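PDB 3C0D: putative nitrite reductase NADPH (Small subunit) oxidoreductase protein, which is probably the small, Rieske-like subunit of an NAD(P)H-dependent nitrite reductase. Local coordinates for residues K6-L12 against D101-Y107; I25-V30 against L93-R97; I49-M55 against S71-Q76. One frame throughout, in Å; residues are numbered along the deposited sequence.

Contact 1: residues K6-L12 against D101-Y107; sequences KVKLCQL and DDNQVCY
Over one face of the Tyr107 ring sits Val7, whose CB stands 3.3 Å above the plane of that ring and is displaced toward its rim, a CH-pi contact. Both side chains point the same way from their strands. Leu9 reaches the same ring obliquely, with its CD1 3.5 Å from Tyr107 CD2. The Tyr107 CG lies between its own backbone N and carbonyl carbon (chi1 71°), and this torsion lays the ring alongside Val7. On the solvent side, Lys6, bent at chi3, meets Asp101 from the opposite direction. Its NZ lies 2.9 Å from Asp101 OD2, on the syn lone pair, forming a salt bridge. Beneath these side chains the strands run antiparallel, Val7 and Tyr107 being a hydrogen-bonded pair. Between Lys8 and Cys10 the register slips by one residue, because Leu9 N (2.8 Å) and Cys10 N (3.3 Å) both donate to Val105 O. Gln104 bends back at chi2 so that its NE2 gives Val105 O a third bond, 3.1 Å long, entering from above the carbonyl plane. Val105 N returns a bond to Cys10 O at 2.8 Å. Two residues facing one in this way make a classic beta bulge, which here lies where the first strand of the Rieske-like beta domain, 6-11, joins the late strand 104-108.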
loop_
_atom_site.group_PDB
_atom_site.type_symbol
_atom_site.label_atom_id
_atom_site.label_comp_id
_atom_site.label_asym_id
_atom_site.label_seq_id
_atom_site.Cartn_x
_atom_site.Cartn_y
_atom_site.Cartn_z
ATOM N N LYS A 6 -6.294 16.015 -5.798
ATOM C CA LYS A 6 -5.570 14.806 -6.169
ATOM C C LYS A 6 -4.324 15.113 -6.996
ATOM O O LYS A 6 -4.340 15.976 -7.871
ATOM C CB LYS A 6 -6.488 13.860 -6.945
ATOM C CG LYS A 6 -7.089 14.451 -8.202
ATOM C CD LYS A 6 -7.977 13.435 -8.907
ATOM C CE LYS A 6 -9.113 12.973 -8.004
ATOM N NZ LYS A 6 -9.991 12.012 -8.711
ATOM N N VAL A 7 -3.243 14.394 -6.715
ATOM C CA VAL A 7 -1.975 14.598 -7.412
ATOM C C VAL A 7 -1.596 13.367 -8.236
ATOM O O VAL A 7 -1.496 12.265 -7.694
ATOM C CB VAL A 7 -0.827 14.862 -6.396
ATOM C CG1 VAL A 7 0.401 15.429 -7.115
ATOM C CG2 VAL A 7 -1.304 15.800 -5.304
ATOM N N LYS A 8 -1.378 13.553 -9.535
ATOM C CA LYS A 8 -0.988 12.441 -10.394
ATOM C C LYS A 8 0.170 11.696 -9.747
ATOM O O LYS A 8 1.168 12.305 -9.361
ATOM C CB LYS A 8 -0.570 12.952 -11.781
ATOM C CG LYS A 8 -1.721 13.538 -12.609
ATOM C CD LYS A 8 -1.254 14.030 -13.971
ATOM C CE LYS A 8 -2.428 14.574 -14.774
ATOM N NZ LYS A 8 -2.021 15.204 -16.059
ATOM N N LEU A 9 0.027 10.378 -9.625
ATOM C CA LEU A 9 1.037 9.512 -9.007
ATOM C C LEU A 9 1.698 8.607 -10.059
ATOM O O LEU A 9 2.919 8.631 -10.252
ATOM C CB LEU A 9 0.356 8.667 -7.936
ATOM C CG LEU A 9 1.206 8.113 -6.805
ATOM C CD1 LEU A 9 2.022 9.223 -6.181
ATOM C CD2 LEU A 9 0.290 7.487 -5.771
ATOM N N CYS A 10 0.880 7.793 -10.724
ATOM C CA CYS A 10 1.350 6.904 -11.791
ATOM C C CYS A 10 0.190 6.393 -12.637
ATOM O O CYS A 10 -0.974 6.649 -12.338
ATOM C CB CYS A 10 2.113 5.712 -11.218
ATOM S SG CYS A 10 1.097 4.404 -10.494
ATOM N N GLN A 11 0.528 5.680 -13.707
ATOM C CA GLN A 11 -0.449 5.098 -14.630
ATOM C C GLN A 11 -0.822 3.721 -14.102
ATOM O O GLN A 11 0.049 2.985 -13.651
ATOM C CB GLN A 11 0.168 4.924 -16.013
ATOM C CG GLN A 11 0.348 6.198 -16.788
ATOM C CD GLN A 11 -0.966 6.880 -17.055
ATOM O OE1 GLN A 11 -1.403 7.742 -16.285
ATOM N NE2 GLN A 11 -1.619 6.489 -18.146
ATOM N N LEU A 12 -2.098 3.360 -14.168
ATOM C CA LEU A 12 -2.507 2.053 -13.679
ATOM C C LEU A 12 -1.689 0.897 -14.277
ATOM O O LEU A 12 -1.357 -0.050 -13.567
ATOM C CB LEU A 12 -3.989 1.794 -13.946
ATOM C CG LEU A 12 -4.400 0.454 -13.326
ATOM C CD1 LEU A 12 -5.004 0.688 -11.934
ATOM C CD2 LEU A 12 -5.379 -0.262 -14.234
ATOM N N ASP A 101 -8.859 7.487 -11.764
ATOM C CA ASP A 101 -9.870 8.009 -12.664
ATOM C C ASP A 101 -9.896 7.258 -13.988
ATOM O O ASP A 101 -10.601 6.259 -14.099
ATOM C CB ASP A 101 -9.656 9.500 -12.859
ATOM C CG ASP A 101 -9.784 10.265 -11.550
ATOM O OD1 ASP A 101 -10.832 10.097 -10.875
ATOM O OD2 ASP A 101 -8.839 11.013 -11.191
ATOM N N ASP A 102 -9.162 7.705 -14.997
ATOM C CA ASP A 102 -9.168 6.947 -16.247
ATOM C C ASP A 102 -8.245 5.776 -15.972
ATOM O O ASP A 102 -8.688 4.695 -15.583
ATOM C CB ASP A 102 -8.653 7.804 -17.400
ATOM C CG ASP A 102 -9.767 8.228 -18.356
ATOM O OD1 ASP A 102 -10.954 8.276 -17.940
ATOM O OD2 ASP A 102 -9.448 8.519 -19.527
ATOM N N ASN A 103 -6.957 5.986 -16.180
ATOM C CA ASN A 103 -5.976 4.964 -15.857
ATOM C C ASN A 103 -4.940 5.748 -15.082
ATOM O O ASN A 103 -3.774 5.378 -14.989
ATOM C CB ASN A 103 -5.379 4.334 -17.114
ATOM C CG ASN A 103 -6.184 3.144 -17.598
ATOM O OD1 ASN A 103 -6.525 2.252 -16.818
ATOM N ND2 ASN A 103 -6.487 3.121 -18.890
ATOM N N GLN A 104 -5.410 6.853 -14.523
ATOM C CA GLN A 104 -4.580 7.751 -13.754
ATOM C C GLN A 104 -4.731 7.440 -12.282
ATOM O O GLN A 104 -5.834 7.499 -11.726
ATOM C CB GLN A 104 -4.996 9.201 -14.016
ATOM C CG GLN A 104 -4.149 10.228 -13.313
ATOM C CD GLN A 104 -2.691 10.079 -13.662
ATOM O OE1 GLN A 104 -2.318 10.092 -14.836
ATOM N NE2 GLN A 104 -1.850 9.927 -12.645
ATOM N N VAL A 105 -3.625 7.088 -11.648
ATOM C CA VAL A 105 -3.661 6.803 -10.231
ATOM C C VAL A 105 -3.195 8.066 -9.525
ATOM O O VAL A 105 -2.150 8.621 -9.853
ATOM C CB VAL A 105 -2.744 5.636 -9.876
ATOM C CG1 VAL A 105 -2.781 5.390 -8.394
ATOM C CG2 VAL A 105 -3.187 4.407 -10.637
ATOM N N CYS A 106 -3.991 8.540 -8.578
ATOM C CA CYS A 106 -3.647 9.744 -7.847
ATOM C C CYS A 106 -3.704 9.496 -6.351
ATOM O O CYS A 106 -4.262 8.500 -5.891
ATOM C CB CYS A 106 -4.636 10.871 -8.179
ATOM S SG CYS A 106 -4.627 11.490 -9.864
ATOM N N TYR A 107 -3.122 10.408 -5.588
ATOM C CA TYR A 107 -3.198 10.309 -4.146
ATOM C C TYR A 107 -3.920 11.587 -3.728
ATOM O O TYR A 107 -3.783 12.623 -4.375
ATOM C CB TYR A 107 -1.804 10.192 -3.533
ATOM C CG TYR A 107 -0.941 11.420 -3.570
ATOM C CD1 TYR A 107 -1.036 12.396 -2.578
ATOM C CD2 TYR A 107 0.042 11.566 -4.538
ATOM C CE1 TYR A 107 -0.150 13.490 -2.545
ATOM C CE2 TYR A 107 0.933 12.656 -4.518
ATOM C CZ TYR A 107 0.835 13.610 -3.517
ATOM O OH TYR A 107 1.745 14.648 -3.482
#

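Contact 2: residues I25-V30 against L93-R97; sequences IEGERV and LKTWR
The CA atoms nearest each other, those of Val30 and Trp96, are 8.4 Å apart, and no main-chain hydrogen bond links 25-30 to 93-97, so the contact is carried by side chains reaching from a hairpin whose type I' turn spans Ile25 to Glu28. The indole of Trp96 is the centrepiece. Val30 CG2 lies 3.8 Å from the centroid of the Trp96 six-membered ring and 4° off its normal, almost directly over the face. Ile25 CD1 covers the five-membered ring on that face, 4.1 Å from its centroid. Across the indole, the opposite face carries Lys94 CG, 3.7 Å above the plane. Lys94 runs on fully extended, its CG anti to the backbone N (chi1 -176°), and delivers its ammonium to Glu28: NZ is 2.7 Å from Glu28 OE2 on the syn lone pair, with a weaker bond to OE1. This salt bridge holds the carboxylate at the indole edge, where Glu28 OE1 is 3.3 Å from Trp96 CZ2, the two planes 69° apart. Strand 39-47 pairs with both 28-35 and 95-100, so Trp96 bridges strands that flank it in the curled sheet; Val30 also packs on Ala42, and Ile25 on Tyr107 of strand 104-108.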
loop_
_atom_site.group_PDB
_atom_site.type_symbol
_atom_site.label_atom_id
_atom_site.label_comp_id
_atom_site.label_asym_id
_atom_site.label_seq_id
_atom_site.Cartn_x
_atom_site.Cartn_y
_atom_site.Cartn_z
ATOM N N ILE A 25 5.709 9.679 -2.058
ATOM C CA ILE A 25 4.657 10.654 -1.880
ATOM C C ILE A 25 5.213 11.678 -0.917
ATOM O O ILE A 25 5.423 11.398 0.258
ATOM C CB ILE A 25 3.372 10.031 -1.332
ATOM C CG1 ILE A 25 2.845 8.996 -2.326
ATOM C CG2 ILE A 25 2.321 11.123 -1.099
ATOM C CD1 ILE A 25 1.471 8.489 -1.987
ATOM N N GLU A 26 5.494 12.856 -1.451
ATOM C CA GLU A 26 6.044 13.930 -0.660
ATOM C C GLU A 26 7.128 13.445 0.285
ATOM O O GLU A 26 7.084 13.722 1.477
ATOM C CB GLU A 26 4.930 14.629 0.116
ATOM C CG GLU A 26 4.162 15.613 -0.748
ATOM C CD GLU A 26 5.070 16.693 -1.338
ATOM O OE1 GLU A 26 5.630 17.510 -0.561
ATOM O OE2 GLU A 26 5.229 16.722 -2.582
ATOM N N GLY A 27 8.090 12.700 -0.253
ATOM C CA GLY A 27 9.205 12.234 0.555
ATOM C C GLY A 27 9.149 10.904 1.283
ATOM O O GLY A 27 10.190 10.332 1.608
ATOM N N GLU A 28 7.952 10.399 1.551
ATOM C CA GLU A 28 7.823 9.137 2.259
ATOM C C GLU A 28 7.767 7.941 1.316
ATOM O O GLU A 28 7.195 8.021 0.240
ATOM C CB GLU A 28 6.579 9.174 3.140
ATOM C CG GLU A 28 6.634 10.248 4.216
ATOM C CD GLU A 28 5.433 10.197 5.159
ATOM O OE1 GLU A 28 5.148 9.100 5.709
ATOM O OE2 GLU A 28 4.788 11.256 5.351
ATOM N N ARG A 29 8.370 6.834 1.732
ATOM C CA ARG A 29 8.391 5.615 0.934
ATOM C C ARG A 29 7.033 4.965 0.947
ATOM O O ARG A 29 6.574 4.555 2.005
ATOM C CB ARG A 29 9.354 4.597 1.516
ATOM C CG ARG A 29 9.983 3.730 0.456
ATOM C CD ARG A 29 11.277 4.357 0.079
ATOM N NE ARG A 29 11.366 5.645 0.728
ATOM C CZ ARG A 29 12.491 6.313 0.844
ATOM N NH1 ARG A 29 13.603 5.786 0.351
ATOM N NH2 ARG A 29 12.503 7.495 1.442
ATOM N N VAL A 30 6.409 4.826 -0.219
ATOM C CA VAL A 30 5.083 4.220 -0.303
ATOM C C VAL A 30 5.044 2.986 -1.206
ATOM O O VAL A 30 5.763 2.901 -2.205
ATOM C CB VAL A 30 4.053 5.249 -0.821
ATOM C CG1 VAL A 30 2.662 4.660 -0.795
ATOM C CG2 VAL A 30 4.122 6.505 0.016
ATOM N N LEU A 93 0.677 0.072 9.566
ATOM C CA LEU A 93 1.356 0.802 8.497
ATOM C C LEU A 93 0.634 2.097 8.143
ATOM O O LEU A 93 -0.599 2.169 8.188
ATOM C CB LEU A 93 1.456 -0.057 7.232
ATOM C CG LEU A 93 2.186 -1.402 7.229
ATOM C CD1 LEU A 93 2.215 -1.961 5.815
ATOM C CD2 LEU A 93 3.589 -1.221 7.742
ATOM N N LYS A 94 1.394 3.124 7.779
ATOM C CA LYS A 94 0.774 4.386 7.403
ATOM C C LYS A 94 0.098 4.168 6.052
ATOM O O LYS A 94 0.599 3.420 5.202
ATOM C CB LYS A 94 1.820 5.506 7.318
ATOM C CG LYS A 94 1.226 6.871 7.026
ATOM C CD LYS A 94 2.263 7.974 7.138
ATOM C CE LYS A 94 1.654 9.355 6.849
ATOM N NZ LYS A 94 2.663 10.466 6.765
ATOM N N THR A 95 -1.051 4.817 5.872
ATOM C CA THR A 95 -1.841 4.696 4.648
ATOM C C THR A 95 -2.052 6.019 3.928
ATOM O O THR A 95 -1.996 7.081 4.533
ATOM C CB THR A 95 -3.234 4.124 4.950
ATOM O OG1 THR A 95 -3.832 4.884 6.009
ATOM C CG2 THR A 95 -3.137 2.660 5.360
ATOM N N TRP A 96 -2.300 5.941 2.627
ATOM C CA TRP A 96 -2.552 7.125 1.814
ATOM C C TRP A 96 -3.806 6.893 0.974
ATOM O O TRP A 96 -3.938 5.851 0.334
ATOM C CB TRP A 96 -1.368 7.403 0.889
ATOM C CG TRP A 96 -0.200 8.067 1.557
ATOM C CD1 TRP A 96 0.098 9.402 1.553
ATOM C CD2 TRP A 96 0.840 7.426 2.299
ATOM N NE1 TRP A 96 1.263 9.628 2.242
ATOM C CE2 TRP A 96 1.740 8.432 2.712
ATOM C CE3 TRP A 96 1.102 6.098 2.654
ATOM C CZ2 TRP A 96 2.887 8.152 3.464
ATOM C CZ3 TRP A 96 2.247 5.815 3.405
ATOM C CH2 TRP A 96 3.124 6.843 3.801
ATOM N N ARG A 97 -4.716 7.862 0.982
ATOM C CA ARG A 97 -5.948 7.748 0.221
ATOM C C ARG A 97 -5.614 7.778 -1.274
ATOM O O ARG A 97 -4.949 8.698 -1.744
ATOM C CB ARG A 97 -6.891 8.906 0.571
ATOM C CG ARG A 97 -7.213 9.071 2.064
ATOM C CD ARG A 97 -8.557 9.773 2.230
ATOM N NE ARG A 97 -9.599 9.002 1.552
ATOM C CZ ARG A 97 -10.776 9.484 1.161
ATOM N NH1 ARG A 97 -11.085 10.758 1.382
ATOM N NH2 ARG A 97 -11.637 8.695 0.525
#

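Contact 3: residues I49-M55 against S71-Q76; sequences IGKAYVM and SPLYKQ
Ile49 meets the amide end of Gln76 along its whole length. Its CB lies 3.1 Å from Gln76 OE1, and the CG2 branch is equally near that oxygen. On the other branch CG1 stands farther off, and the terminal CD1 comes back to within 3.3 Å of Gln76 OE1. One amide oxygen therefore rests among all the side-chain carbons of Ile49, a tight contact of van der Waals kind, at or slightly inside the usual oxygen-carbon distance; no hydrogen bond crosses between 49-55 and 71-76. Gln76 is turned into this position by a bend at chi2 (95°). The Tyr74 ring presents its edge to the next peptide: Gly50 CA lies in the ring plane, 3.6 Å from Tyr74 CE2, and Ile49 O also lies at that edge. Gly50 has a positive phi of 142°, a conformation suited to glycine, and its O touches Leu73 CD1 at 3.6 Å. Farther along, Val54 CG1 packs on Leu73 CG at 4.0 Å. Met55, present as selenomethionine, leaves the backbone pointing away but bends at chi2 and chi3, which brings its SE to 3.9 Å from Ser71 CB. The Ser71 hydroxyl group hydrogen-bonds to Asp47, and its OG also accepts a weak bond from Leu73 N, 3.4 Å long, helping to shape the start of its loop. Two loops facing each other in this way are the hallmark of the Rieske fold, where each normally supplies a cysteine and a histidine to a [2Fe-2S] cluster. Judged by sequence pattern, Asp47, Ile49, Ser71 and Tyr74 probably occupy those four positions; none is a cysteine or histidine, which is consistent with a Rieske-like site that holds no such cluster.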
loop_
_atom_site.group_PDB
_atom_site.type_symbol
_atom_site.label_atom_id
_atom_site.label_comp_id
_atom_site.label_asym_id
_atom_site.label_seq_id
_atom_site.Cartn_x
_atom_site.Cartn_y
_atom_site.Cartn_z
ATOM N N ILE A 49 8.650 -3.742 11.553
ATOM C CA ILE A 49 9.180 -4.897 12.261
ATOM C C ILE A 49 10.029 -5.589 11.207
ATOM O O ILE A 49 9.515 -6.396 10.416
ATOM C CB ILE A 49 8.066 -5.897 12.662
ATOM C CG1 ILE A 49 6.866 -5.162 13.258
ATOM C CG2 ILE A 49 8.610 -6.893 13.668
ATOM C CD1 ILE A 49 5.691 -6.071 13.488
ATOM N N GLY A 50 11.321 -5.299 11.179
ATOM C CA GLY A 50 12.160 -5.928 10.172
ATOM C C GLY A 50 13.138 -4.866 9.754
ATOM O O GLY A 50 14.265 -5.152 9.346
ATOM N N LYS A 51 12.664 -3.629 9.843
ATOM C CA LYS A 51 13.467 -2.465 9.561
ATOM C C LYS A 51 14.124 -2.369 8.190
ATOM O O LYS A 51 15.353 -2.404 8.080
ATOM C CB LYS A 51 14.524 -2.351 10.658
ATOM C CG LYS A 51 13.928 -2.429 12.033
ATOM C CD LYS A 51 12.913 -1.327 12.199
ATOM C CE LYS A 51 12.327 -1.326 13.589
ATOM N NZ LYS A 51 11.271 -0.287 13.692
ATOM N N ALA A 52 13.312 -2.228 7.148
ATOM C CA ALA A 52 13.839 -2.094 5.796
ATOM C C ALA A 52 12.712 -1.818 4.819
ATOM O O ALA A 52 11.604 -2.316 5.001
ATOM C CB ALA A 52 14.592 -3.354 5.388
ATOM N N TYR A 53 12.986 -0.999 3.804
ATOM C CA TYR A 53 11.973 -0.707 2.809
ATOM C C TYR A 53 11.859 -2.009 2.079
ATOM O O TYR A 53 12.748 -2.357 1.301
ATOM C CB TYR A 53 12.425 0.357 1.816
ATOM C CG TYR A 53 12.780 1.681 2.419
ATOM C CD1 TYR A 53 11.806 2.505 2.981
ATOM C CD2 TYR A 53 14.096 2.111 2.437
ATOM C CE1 TYR A 53 12.141 3.738 3.549
ATOM C CE2 TYR A 53 14.446 3.329 3.002
ATOM C CZ TYR A 53 13.473 4.140 3.548
ATOM O OH TYR A 53 13.840 5.366 4.037
ATOM N N VAL A 54 10.767 -2.733 2.322
ATOM C CA VAL A 54 10.585 -4.022 1.686
ATOM C C VAL A 54 9.129 -4.455 1.502
ATOM O O VAL A 54 8.872 -5.530 0.942
ATOM C CB VAL A 54 11.353 -5.102 2.486
ATOM C CG1 VAL A 54 10.633 -5.430 3.778
ATOM C CG2 VAL A 54 11.540 -6.335 1.632
HETATM N N MSE A 55 8.181 -3.629 1.938
HETATM C CA MSE A 55 6.782 -4.003 1.819
HETATM C C MSE A 55 6.315 -4.204 0.395
HETATM O O MSE A 55 5.363 -4.947 0.144
HETATM C CB MSE A 55 5.881 -2.986 2.518
HETATM C CG MSE A 55 6.067 -2.925 4.044
HETATM SE SE MSE A 55 6.031 -4.647 5.030
HETATM C CE MSE A 55 4.186 -5.174 4.677
ATOM N N SER A 71 4.919 -9.253 5.290
ATOM C CA SER A 71 6.263 -8.716 5.170
ATOM C C SER A 71 7.147 -9.858 4.688
ATOM O O SER A 71 7.008 -10.994 5.150
ATOM C CB SER A 71 6.777 -8.195 6.511
ATOM O OG SER A 71 8.143 -7.833 6.392
ATOM N N PRO A 72 8.049 -9.581 3.734
ATOM C CA PRO A 72 8.944 -10.619 3.212
ATOM C C PRO A 72 10.082 -10.973 4.176
ATOM O O PRO A 72 10.936 -11.799 3.850
ATOM C CB PRO A 72 9.443 -10.014 1.915
ATOM C CG PRO A 72 9.463 -8.566 2.226
ATOM C CD PRO A 72 8.182 -8.336 2.963
ATOM N N LEU A 73 10.087 -10.361 5.361
ATOM C CA LEU A 73 11.125 -10.641 6.349
ATOM C C LEU A 73 10.634 -11.564 7.474
ATOM O O LEU A 73 10.806 -12.780 7.410
ATOM C CB LEU A 73 11.665 -9.326 6.934
ATOM C CG LEU A 73 12.349 -8.347 5.959
ATOM C CD1 LEU A 73 12.849 -7.129 6.714
ATOM C CD2 LEU A 73 13.504 -9.029 5.249
ATOM N N TYR A 74 10.022 -10.990 8.503
ATOM C CA TYR A 74 9.512 -11.783 9.620
ATOM C C TYR A 74 8.038 -12.211 9.438
ATOM O O TYR A 74 7.314 -12.495 10.399
ATOM C CB TYR A 74 9.715 -11.003 10.919
ATOM C CG TYR A 74 11.175 -10.760 11.210
ATOM C CD1 TYR A 74 12.017 -11.815 11.558
ATOM C CD2 TYR A 74 11.729 -9.484 11.093
ATOM C CE1 TYR A 74 13.391 -11.611 11.783
ATOM C CE2 TYR A 74 13.100 -9.260 11.317
ATOM C CZ TYR A 74 13.926 -10.332 11.660
ATOM O OH TYR A 74 15.281 -10.139 11.865
ATOM N N LYS A 75 7.626 -12.251 8.173
ATOM C CA LYS A 75 6.296 -12.671 7.730
ATOM C C LYS A 75 5.017 -12.100 8.353
ATOM O O LYS A 75 3.939 -12.651 8.106
ATOM C CB LYS A 75 6.199 -14.202 7.789
ATOM C CG LYS A 75 7.266 -14.945 7.020
ATOM C CD LYS A 75 7.196 -14.664 5.525
ATOM C CE LYS A 75 8.182 -15.548 4.749
ATOM N NZ LYS A 75 9.603 -15.366 5.189
ATOM N N GLN A 76 5.089 -11.030 9.143
ATOM C CA GLN A 76 3.853 -10.494 9.713
ATOM C C GLN A 76 2.881 -10.026 8.618
ATOM O O GLN A 76 3.295 -9.601 7.537
ATOM C CB GLN A 76 4.141 -9.339 10.670
ATOM C CG GLN A 76 4.762 -9.750 11.993
ATOM C CD GLN A 76 6.275 -9.661 11.989
ATOM O OE1 GLN A 76 6.840 -8.603 11.724
ATOM N NE2 GLN A 76 6.939 -10.770 12.293
#

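From the N terminus, strand 6-11 opens the longest loop, which contact 1 closes when strand 104-108 returns beside it. Within that span, the hairpin at 25-30 begins a second loop, closed by contact 2 at 93-97, and inside this lies the shortest, closed by contact 3 between 49-55 and 71-76. The three are thus concentric, and none cross. Contacts 1 and 2 touch, with Tyr107 CE1 3.7 Å from Ile25 CG2, while Leu93 CD1 and Met55 CE, 3.9 Å apart, join contacts 2 and 3. Contacts 1 and 3 lie about 27 Å apart, centre to centre, on opposite sides of the chain's centre, so contact 2 connects the terminal strands with the paired loops.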